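Local coordinates for protein 3-dehydroquinate dehydratase (Enterococcus faecalis, PDB 4PH6) that catalyses the cis-dehydration of 3-dehydroquinate to 3-dehydroshikimate through an imine intermediate, the third step of the chorismate pathway, at residues A[50-55]-A[101-106]. Sequence-based numbering, arbitrary orientation.
Sequences WRLDYY and FALYHE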
loop_
_atom_site.group_PDB
_atom_site.type_symbol
_atom_site.label_atom_id
_atom_site.label_comp_id
_atom_site.label_asym_id
_atom_site.label_seq_id
_atom_site.Cartn_x
_atom_site.Cartn_y
_atom_site.Cartn_z
ATOM N N TRP A 50 11.822 -19.034 -14.126
ATOM C CA TRP A 50 11.239 -19.873 -15.158
ATOM C C TRP A 50 10.286 -20.863 -14.491
ATOM O O TRP A 50 10.700 -21.677 -13.663
ATOM C CB TRP A 50 12.325 -20.595 -15.971
ATOM C CG TRP A 50 11.766 -21.562 -16.949
ATOM C CD1 TRP A 50 10.525 -21.534 -17.521
ATOM C CD2 TRP A 50 12.414 -22.735 -17.460
ATOM N NE1 TRP A 50 10.370 -22.604 -18.361
ATOM C CE2 TRP A 50 11.515 -23.357 -18.340
ATOM C CE3 TRP A 50 13.672 -23.313 -17.254
ATOM C CZ2 TRP A 50 11.830 -24.532 -19.013
ATOM C CZ3 TRP A 50 13.982 -24.471 -17.921
ATOM C CH2 TRP A 50 13.070 -25.071 -18.795
ATOM N N ARG A 51 9.004 -20.774 -14.817
ATOM C CA ARG A 51 8.031 -21.699 -14.244
ATOM C C ARG A 51 7.985 -23.016 -15.027
ATOM O O ARG A 51 7.448 -23.077 -16.126
ATOM C CB ARG A 51 6.641 -21.057 -14.187
ATOM C CG ARG A 51 6.476 -19.992 -13.092
ATOM C CD ARG A 51 6.272 -20.611 -11.721
ATOM N NE ARG A 51 5.108 -21.491 -11.711
ATOM C CZ ARG A 51 3.857 -21.091 -11.486
ATOM N NH1 ARG A 51 3.598 -19.806 -11.248
ATOM N NH2 ARG A 51 2.865 -21.975 -11.500
ATOM N N LEU A 52 8.540 -24.061 -14.424
ATOM C CA LEU A 52 8.671 -25.379 -15.049
ATOM C C LEU A 52 7.347 -26.059 -15.353
ATOM O O LEU A 52 7.223 -26.772 -16.352
ATOM C CB LEU A 52 9.505 -26.304 -14.147
ATOM C CG LEU A 52 10.951 -25.844 -13.989
ATOM C CD1 LEU A 52 11.743 -26.834 -13.167
ATOM C CD2 LEU A 52 11.589 -25.642 -15.367
ATOM N N ASP A 53 6.363 -25.844 -14.487
ATOM C CA ASP A 53 5.114 -26.589 -14.579
ATOM C C ASP A 53 4.270 -26.113 -15.767
ATOM O O ASP A 53 3.278 -26.752 -16.117
ATOM C CB ASP A 53 4.334 -26.499 -13.257
ATOM C CG ASP A 53 4.207 -25.084 -12.741
ATOM O OD1 ASP A 53 3.075 -24.554 -12.720
ATOM O OD2 ASP A 53 5.239 -24.498 -12.365
ATOM N N TYR A 54 4.688 -25.014 -16.401
ATOM C CA TYR A 54 4.094 -24.589 -17.668
ATOM C C TYR A 54 4.754 -25.264 -18.877
ATOM O O TYR A 54 4.133 -25.383 -19.934
ATOM C CB TYR A 54 4.200 -23.070 -17.839
ATOM C CG TYR A 54 3.122 -22.261 -17.156
ATOM C CD1 TYR A 54 1.934 -21.944 -17.806
ATOM C CD2 TYR A 54 3.306 -21.796 -15.860
ATOM C CE1 TYR A 54 0.964 -21.184 -17.177
ATOM C CE2 TYR A 54 2.351 -21.050 -15.233
ATOM C CZ TYR A 54 1.183 -20.744 -15.889
ATOM O OH TYR A 54 0.245 -19.997 -15.242
ATOM N N TYR A 55 6.016 -25.682 -18.732
ATOM C CA TYR A 55 6.768 -26.207 -19.879
ATOM C C TYR A 55 6.204 -27.527 -20.401
ATOM O O TYR A 55 6.130 -28.508 -19.664
ATOM C CB TYR A 55 8.248 -26.381 -19.532
ATOM C CG TYR A 55 9.074 -26.857 -20.710
ATOM C CD1 TYR A 55 8.871 -26.327 -21.978
ATOM C CD2 TYR A 55 10.050 -27.843 -20.560
ATOM C CE1 TYR A 55 9.603 -26.759 -23.063
ATOM C CE2 TYR A 55 10.805 -28.268 -21.645
ATOM C CZ TYR A 55 10.570 -27.722 -22.891
ATOM O OH TYR A 55 11.288 -28.148 -23.976
ATOM N N PHE A 101 10.701 -34.639 -7.265
ATOM C CA PHE A 101 12.060 -34.666 -6.729
ATOM C C PHE A 101 13.105 -35.150 -7.739
ATOM O O PHE A 101 14.252 -34.699 -7.701
ATOM C CB PHE A 101 12.104 -35.519 -5.461
ATOM C CG PHE A 101 11.482 -34.843 -4.283
ATOM C CD1 PHE A 101 12.150 -33.830 -3.628
ATOM C CD2 PHE A 101 10.217 -35.198 -3.845
ATOM C CE1 PHE A 101 11.585 -33.201 -2.548
ATOM C CE2 PHE A 101 9.652 -34.576 -2.770
ATOM C CZ PHE A 101 10.335 -33.575 -2.115
ATOM N N ALA A 102 12.719 -36.043 -8.642
ATOM C CA ALA A 102 13.653 -36.538 -9.660
ATOM C C ALA A 102 14.087 -35.422 -10.630
ATOM O O ALA A 102 15.267 -35.325 -11.004
ATOM C CB ALA A 102 13.030 -37.696 -10.424
ATOM N N LEU A 103 13.130 -34.581 -11.019
ATOM C CA LEU A 103 13.393 -33.437 -11.900
ATOM C C LEU A 103 14.379 -32.459 -11.274
ATOM O O LEU A 103 15.343 -32.033 -11.913
ATOM C CB LEU A 103 12.099 -32.698 -12.232
ATOM C CG LEU A 103 12.215 -31.439 -13.106
ATOM C CD1 LEU A 103 13.175 -31.610 -14.282
ATOM C CD2 LEU A 103 10.841 -31.019 -13.612
ATOM N N TYR A 104 14.110 -32.090 -10.027
ATOM C CA TYR A 104 14.962 -31.159 -9.305
ATOM C C TYR A 104 16.382 -31.712 -9.108
ATOM O O TYR A 104 17.361 -30.987 -9.304
ATOM C CB TYR A 104 14.335 -30.815 -7.950
ATOM C CG TYR A 104 13.297 -29.704 -7.985
ATOM C CD1 TYR A 104 13.058 -28.968 -9.144
ATOM C CD2 TYR A 104 12.581 -29.370 -6.842
ATOM C CE1 TYR A 104 12.124 -27.940 -9.158
ATOM C CE2 TYR A 104 11.651 -28.355 -6.846
ATOM C CZ TYR A 104 11.428 -27.637 -8.000
ATOM O OH TYR A 104 10.491 -26.620 -7.985
ATOM N N HIS A 105 16.492 -32.983 -8.719
ATOM C CA HIS A 105 17.795 -33.624 -8.555
ATOM C C HIS A 105 18.592 -33.546 -9.864
ATOM O O HIS A 105 19.790 -33.254 -9.848
ATOM C CB HIS A 105 17.650 -35.086 -8.100
ATOM C CG HIS A 105 17.626 -35.272 -6.613
ATOM N ND1 HIS A 105 18.676 -34.905 -5.791
ATOM C CD2 HIS A 105 16.692 -35.822 -5.795
ATOM C CE1 HIS A 105 18.375 -35.192 -4.538
ATOM N NE2 HIS A 105 17.184 -35.756 -4.512
ATOM N N GLU A 106 17.920 -33.774 -10.992
ATOM C CA GLU A 106 18.566 -33.684 -12.298
ATOM C C GLU A 106 19.031 -32.273 -12.670
ATOM O O GLU A 106 20.126 -32.101 -13.205
ATOM C CB GLU A 106 17.637 -34.200 -13.396
ATOM C CG GLU A 106 17.701 -35.696 -13.564
ATOM C CD GLU A 106 19.121 -36.199 -13.770
ATOM O OE1 GLU A 106 19.712 -36.712 -12.792
ATOM O OE2 GLU A 106 19.644 -36.094 -14.901
#
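L52 reaches helix 97-110 with one methyl group, CD1, which L103 and Y104 meet from the helix side. L52 CD1 lies 4.2 Å from Y104 CE1, near the plane of the phenol ring and at its edge, and 4.3 Å from L103 CD2, methyl against methyl. All three side chains are buried, yet these two touches are long and no hydrogen bond crosses between the segments. Tighter packing lies behind the leucine, where its other methyl, CD2, sits 3.5 Å above the indole plane of W50, toward the rim of the ring. With CG anti to the carbonyl carbon (chi1 -65°) and an extended chi2 (-176°), L52 divides its branches between indole and helix. The more open side belongs to partly exposed R51, in a side-on salt bridge with D53: NE donates to OD2 at 3.1 Å, nearly straight and in plane, and NH2 to OD1 at 2.9 Å, tilted. D53 OD2 also accepts a hydrogen bond from the backbone N of R85, D53 OD1 one from E92 N, and Y104 OH one from F84 N. The contact thus joins the 3-10 turn 52-54, just after barrel strand 47-51, to an outer helix of the (beta/alpha)8 fold, beside W50 and R51, predicted to bind 3-dehydroquinate. Its chemistry implies division of labour: the link to the helix is purely apolar, while R51 and backbone amides hold D53, and another the phenol end.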